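Local coordinates for DNA-binding protein reb1 (Schizosaccharomyces pombe, PDB 5EYB) that binds specific DNA sites in the ribosomal DNA and upstream of many genes, and takes part in terminating transcription by RNA polymerase I, at residues N339-L342 and L343-T346; N224-L228 and E229-Q233. All coordinates share one frame; numbering follows the deposited sequence.

Interaction 1. Residues N339-L342 and L343-T346; sequences NLPL and LEAT
Pro341 O takes the N-H of Ala345 at 2.8 Å, almost straight on to its C=O bond, closing the first turn of helix 342-356. One residue on, Leu342 O is gripped twice by Thr346: its N donates from above the carbonyl plane over 3.1 Å, and its OG1 donates from 2.7 Å. The hydroxyl gets there because OG1 sits beside Thr346's own backbone N (chi1 -62°), back along the helix, and it also meets Tyr337 OH in a further hydrogen bond. Around these bonds lie side-chain contacts. Leu340 lays CB against Ala345 CB at 3.8 Å and runs CD1 alongside the carbonyl of Glu344. The Glu344 chain folds back at chi2 (79°), which brings OE1 to 3.5 Å from Pro341 CB. Farther out, Leu343 leans on Tyr295, Leu298 and Leu299 of helix 284-299, while Leu342 meets Phe327 and Lys331 of helix 320-333. Pro341, at the N-cap, has neither N-H nor side-chain acceptor; it contributes the carbonyl for the first i to i+4 bond of the helix. The chemistry is thus that of a helix start pinned by main-chain bonds, with the threonine hydroxyl, in a buried residue, satisfied locally by the chain and by a tyrosine.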
ATOM      1  N   ASN A 339     -11.092 -34.721  18.967  1.00 69.96           N
ATOM      2  CA  ASN A 339     -10.933 -35.871  19.849  1.00 74.01           C
ATOM      3  C   ASN A 339      -9.568 -35.913  20.529  1.00 77.97           C
ATOM      4  O   ASN A 339      -9.458 -36.270  21.703  1.00 84.37           O
ATOM      5  CB  ASN A 339     -11.142 -37.172  19.071  1.00 72.93           C
ATOM      6  CG  ASN A 339     -12.538 -37.294  18.503  1.00 74.75           C
ATOM      7  OD1 ASN A 339     -13.498 -36.760  19.060  1.00 77.57           O
ATOM      8  ND2 ASN A 339     -12.660 -38.003  17.386  1.00 71.32           N
ATOM      9  N   LEU A 340      -8.531 -35.546  19.786  1.00 73.53           N
ATOM     10  CA  LEU A 340      -7.163 -35.725  20.248  1.00 72.03           C
ATOM     11  C   LEU A 340      -6.358 -34.431  20.204  1.00 70.45           C
ATOM     12  O   LEU A 340      -6.720 -33.498  19.488  1.00 70.57           O
ATOM     13  CB  LEU A 340      -6.475 -36.798  19.402  1.00 73.33           C
ATOM     14  CG  LEU A 340      -7.153 -38.168  19.396  1.00 77.14           C
ATOM     15  CD1 LEU A 340      -6.563 -39.061  18.316  1.00 78.20           C
ATOM     16  CD2 LEU A 340      -7.040 -38.825  20.764  1.00 78.80           C
ATOM     17  N   PRO A 341      -5.264 -34.367  20.984  1.00 73.54           N
ATOM     18  CA  PRO A 341      -4.313 -33.254  20.885  1.00 68.70           C
ATOM     19  C   PRO A 341      -3.697 -33.172  19.492  1.00 63.00           C
ATOM     20  O   PRO A 341      -3.744 -34.157  18.759  1.00 63.51           O
ATOM     21  CB  PRO A 341      -3.254 -33.596  21.936  1.00 71.88           C
ATOM     22  CG  PRO A 341      -3.965 -34.456  22.914  1.00 77.38           C
ATOM     23  CD  PRO A 341      -4.941 -35.261  22.111  1.00 78.13           C
ATOM     24  N   LEU A 342      -3.124 -32.022  19.152  1.00 62.07           N
ATOM     25  CA  LEU A 342      -2.596 -31.750  17.813  1.00 61.70           C
ATOM     26  C   LEU A 342      -1.756 -32.883  17.222  1.00 68.37           C
ATOM     27  O   LEU A 342      -1.939 -33.254  16.063  1.00 72.52           O
ATOM     28  CB  LEU A 342      -1.767 -30.461  17.836  1.00 62.53           C
ATOM     29  CG  LEU A 342      -1.073 -30.055  16.534  1.00 62.26           C
ATOM     30  CD1 LEU A 342      -2.082 -29.881  15.408  1.00 59.27           C
ATOM     31  CD2 LEU A 342      -0.272 -28.781  16.737  1.00 62.21           C
ATOM     32  N   LEU A 343      -0.841 -33.433  18.017  1.00 71.21           N
ATOM     33  CA  LEU A 343       0.042 -34.491  17.538  1.00 73.33           C
ATOM     34  C   LEU A 343      -0.736 -35.738  17.131  1.00 78.41           C
ATOM     35  O   LEU A 343      -0.704 -36.148  15.972  1.00 77.07           O
ATOM     36  CB  LEU A 343       1.075 -34.858  18.604  1.00 72.07           C
ATOM     37  CG  LEU A 343       2.085 -35.922  18.173  1.00 67.34           C
ATOM     38  CD1 LEU A 343       2.884 -35.428  16.979  1.00 67.45           C
ATOM     39  CD2 LEU A 343       3.008 -36.307  19.320  1.00 71.72           C
ATOM     40  N   GLU A 344      -1.436 -36.330  18.094  1.00 81.89           N
ATOM     41  CA  GLU A 344      -2.174 -37.568  17.866  1.00 79.12           C
ATOM     42  C   GLU A 344      -3.328 -37.380  16.883  1.00 77.83           C
ATOM     43  O   GLU A 344      -3.640 -38.283  16.107  1.00 80.35           O
ATOM     44  CB  GLU A 344      -2.705 -38.125  19.192  1.00 79.16           C
ATOM     45  CG  GLU A 344      -1.629 -38.615  20.151  1.00 83.11           C
ATOM     46  CD  GLU A 344      -0.949 -37.486  20.904  1.00 91.96           C
ATOM     47  OE1 GLU A 344      -1.434 -36.337  20.828  1.00 93.22           O
ATOM     48  OE2 GLU A 344       0.071 -37.752  21.574  1.00 99.45           O
ATOM     49  N   ALA A 345      -3.959 -36.210  16.919  1.00 72.45           N
ATOM     50  CA  ALA A 345      -5.077 -35.923  16.028  1.00 68.76           C
ATOM     51  C   ALA A 345      -4.617 -35.918  14.581  1.00 69.36           C
ATOM     52  O   ALA A 345      -5.333 -36.374  13.690  1.00 71.70           O
ATOM     53  CB  ALA A 345      -5.720 -34.593  16.380  1.00 65.67           C
ATOM     54  N   THR A 346      -3.415 -35.400  14.357  1.00 68.87           N
ATOM     55  CA  THR A 346      -2.836 -35.365  13.023  1.00 67.79           C
ATOM     56  C   THR A 346      -2.541 -36.779  12.539  1.00 75.80           C
ATOM     57  O   THR A 346      -2.865 -37.129  11.404  1.00 83.34           O
ATOM     58  CB  THR A 346      -1.554 -34.521  12.993  1.00 68.70           C
ATOM     59  OG1 THR A 346      -1.871 -33.170  13.349  1.00 70.94           O
ATOM     60  CG2 THR A 346      -0.928 -34.540  11.606  1.00 67.84           C
TER

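Interaction 2. Residues N224-L228 and E229-Q233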
ATOM      1  N   ASN A 224       6.474  -9.040  13.597  1.00103.68           N
ATOM      2  CA  ASN A 224       6.971 -10.387  13.355  1.00 98.73           C
ATOM      3  C   ASN A 224       6.039 -11.185  12.449  1.00 88.53           C
ATOM      4  O   ASN A 224       5.010 -10.680  12.000  1.00 86.71           O
ATOM      5  CB  ASN A 224       7.168 -11.125  14.680  1.00 98.35           C
ATOM      6  N   ALA A 225       6.404 -12.434  12.180  1.00 83.35           N
ATOM      7  CA  ALA A 225       5.564 -13.310  11.376  1.00 81.31           C
ATOM      8  C   ALA A 225       4.317 -13.711  12.160  1.00 83.27           C
ATOM      9  O   ALA A 225       4.369 -13.890  13.377  1.00 86.24           O
ATOM     10  CB  ALA A 225       6.338 -14.539  10.937  1.00 81.15           C
ATOM     11  N   TRP A 226       3.199 -13.840  11.454  1.00 80.49           N
ATOM     12  CA  TRP A 226       1.935 -14.227  12.069  1.00 75.88           C
ATOM     13  C   TRP A 226       2.024 -15.590  12.748  1.00 76.47           C
ATOM     14  O   TRP A 226       2.655 -16.511  12.229  1.00 79.82           O
ATOM     15  CB  TRP A 226       0.823 -14.256  11.020  1.00 71.63           C
ATOM     16  CG  TRP A 226       0.394 -12.909  10.513  1.00 68.92           C
ATOM     17  CD1 TRP A 226       1.172 -11.981   9.883  1.00 66.50           C
ATOM     18  CD2 TRP A 226      -0.928 -12.358  10.562  1.00 62.07           C
ATOM     19  NE1 TRP A 226       0.420 -10.881   9.550  1.00 64.86           N
ATOM     20  CE2 TRP A 226      -0.872 -11.087   9.957  1.00 60.63           C
ATOM     21  CE3 TRP A 226      -2.150 -12.812  11.068  1.00 57.93           C
ATOM     22  CZ2 TRP A 226      -1.992 -10.266   9.842  1.00 61.19           C
ATOM     23  CZ3 TRP A 226      -3.260 -11.995  10.955  1.00 59.08           C
ATOM     24  CH2 TRP A 226      -3.174 -10.736  10.347  1.00 60.56           C
ATOM     25  N   SER A 227       1.390 -15.716  13.910  1.00 73.41           N
ATOM     26  CA  SER A 227       1.276 -17.011  14.567  1.00 74.42           C
ATOM     27  C   SER A 227       0.064 -17.746  14.011  1.00 68.61           C
ATOM     28  O   SER A 227      -0.818 -17.129  13.415  1.00 67.55           O
ATOM     29  CB  SER A 227       1.155 -16.851  16.084  1.00 77.24           C
ATOM     30  OG  SER A 227      -0.101 -16.303  16.443  1.00 76.27           O
ATOM     31  N   LEU A 228       0.024 -19.061  14.198  1.00 67.88           N
ATOM     32  CA  LEU A 228      -1.106 -19.865  13.741  1.00 72.16           C
ATOM     33  C   LEU A 228      -2.397 -19.390  14.394  1.00 74.21           C
ATOM     34  O   LEU A 228      -3.452 -19.358  13.760  1.00 69.52           O
ATOM     35  CB  LEU A 228      -0.881 -21.345  14.049  1.00 79.16           C
ATOM     36  CG  LEU A 228      -1.955 -22.309  13.538  1.00 77.37           C
ATOM     37  CD1 LEU A 228      -1.848 -22.467  12.033  1.00 77.31           C
ATOM     38  CD2 LEU A 228      -1.856 -23.659  14.234  1.00 80.02           C
ATOM     39  N   GLU A 229      -2.301 -19.031  15.671  1.00 79.59           N
ATOM     40  CA  GLU A 229      -3.435 -18.506  16.419  1.00 86.26           C
ATOM     41  C   GLU A 229      -3.915 -17.189  15.814  1.00 76.82           C
ATOM     42  O   GLU A 229      -5.114 -16.974  15.623  1.00 63.84           O
ATOM     43  CB  GLU A 229      -3.055 -18.316  17.893  1.00100.33           C
ATOM     44  CG  GLU A 229      -4.117 -17.626  18.734  1.00111.87           C
ATOM     45  CD  GLU A 229      -5.404 -18.421  18.821  1.00124.25           C
ATOM     46  OE1 GLU A 229      -5.333 -19.669  18.836  1.00128.50           O
ATOM     47  OE2 GLU A 229      -6.487 -17.800  18.870  1.00128.79           O
ATOM     48  N   GLU A 230      -2.958 -16.321  15.506  1.00 74.53           N
ATOM     49  CA  GLU A 230      -3.239 -15.016  14.926  1.00 65.60           C
ATOM     50  C   GLU A 230      -3.954 -15.140  13.581  1.00 67.07           C
ATOM     51  O   GLU A 230      -4.932 -14.440  13.322  1.00 68.73           O
ATOM     52  CB  GLU A 230      -1.939 -14.231  14.766  1.00 64.76           C
ATOM     53  CG  GLU A 230      -2.082 -12.734  14.948  1.00 66.49           C
ATOM     54  CD  GLU A 230      -0.738 -12.038  15.028  1.00 72.12           C
ATOM     55  OE1 GLU A 230       0.296 -12.737  14.964  1.00 73.94           O
ATOM     56  OE2 GLU A 230      -0.712 -10.796  15.155  1.00 75.12           O
ATOM     57  N   GLU A 231      -3.464 -16.039  12.733  1.00 67.40           N
ATOM     58  CA  GLU A 231      -4.057 -16.268  11.418  1.00 64.60           C
ATOM     59  C   GLU A 231      -5.433 -16.919  11.520  1.00 65.67           C
ATOM     60  O   GLU A 231      -6.319 -16.662  10.702  1.00 57.32           O
ATOM     61  CB  GLU A 231      -3.134 -17.141  10.568  1.00 63.10           C
ATOM     62  CG  GLU A 231      -1.897 -16.425  10.067  1.00 68.47           C
ATOM     63  CD  GLU A 231      -0.740 -17.369   9.828  1.00 68.54           C
ATOM     64  OE1 GLU A 231      -0.720 -18.449  10.455  1.00 67.61           O
ATOM     65  OE2 GLU A 231       0.148 -17.030   9.017  1.00 71.65           O
ATOM     66  N   THR A 232      -5.601 -17.770  12.526  1.00 72.92           N
ATOM     67  CA  THR A 232      -6.869 -18.442  12.752  1.00 74.86           C
ATOM     68  C   THR A 232      -7.907 -17.436  13.236  1.00 77.43           C
ATOM     69  O   THR A 232      -9.060 -17.463  12.805  1.00 79.08           O
ATOM     70  CB  THR A 232      -6.733 -19.582  13.780  1.00 73.59           C
ATOM     71  OG1 THR A 232      -5.630 -20.423  13.423  1.00 75.37           O
ATOM     72  CG2 THR A 232      -8.006 -20.411  13.835  1.00 71.58           C
ATOM     73  N   GLN A 233      -7.486 -16.547  14.132  1.00 74.34           N
ATOM     74  CA  GLN A 233      -8.365 -15.504  14.648  1.00 72.46           C
ATOM     75  C   GLN A 233      -8.838 -14.596  13.517  1.00 71.71           C
ATOM     76  O   GLN A 233      -9.997 -14.180  13.484  1.00 73.68           O
ATOM     77  CB  GLN A 233      -7.655 -14.685  15.728  1.00 68.00           C
TER
HETATM   78  O   HOH W   1       1.242 -19.569  11.303  1.00 74.21           O
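A capping box starts helix 228-238, within the second HTH myb-type domain. Ser227, the N-cap, turns OG between its own N and carbonyl carbon (chi1 71°) to accept Glu230 N at 3.0 Å; in return Ser227 N reaches Glu230 OE1, a weak bond of 3.3 Å. Ser227 O receives Glu231 N at 2.9 Å. The Trp226 indole packs over this turn: Glu230 CD lies 4.1 Å above one ring face, offset toward the rim, and Glu231 N comes to the ring edge in its plane. Glu231 CG stands 3.6 Å from Trp226 CB, and its carboxylate is turned only 19° from the indole plane. OE2 pairs with Lys271, whose charge also faces Trp226 as a cation-pi partner. An alanine in place of Glu231 would probably leave Lys271 without this carboxylate and open a gap beside Trp226 CB. Leu228 O accepts Thr232 N at 2.9 Å. Glu230 is tied beyond the turn by salt bridges to Lys222 and Arg263 and by a hydrogen bond to Thr262. Trp226 rests on Leu260 of helix 253-260, while Leu228 and Thr232 meet Ile328, and Glu231 touches Leu324, on helix 320-333.

In the fold
From the N terminus, the chain reaches interaction 2 first, where the loop after helix 204-215 turns into helix 228-238 within the second HTH myb-type domain. It closes long before interaction 1 opens at the passage from helix 336-339 into helix 342-356, so the two stand in series, neither nested nor crossing. Each is a local helix start. Helix 320-333 touches both: Ile328 and Leu324 meet the 224-233 turn, Phe327 and Lys331 the 339-346 turn. The centres lie 20 Å apart, and the nearest atoms about 6 Å, without touching. The nearest atom of interaction 2 is about 4 Å from the DNA, that of interaction 1 about 21 Å.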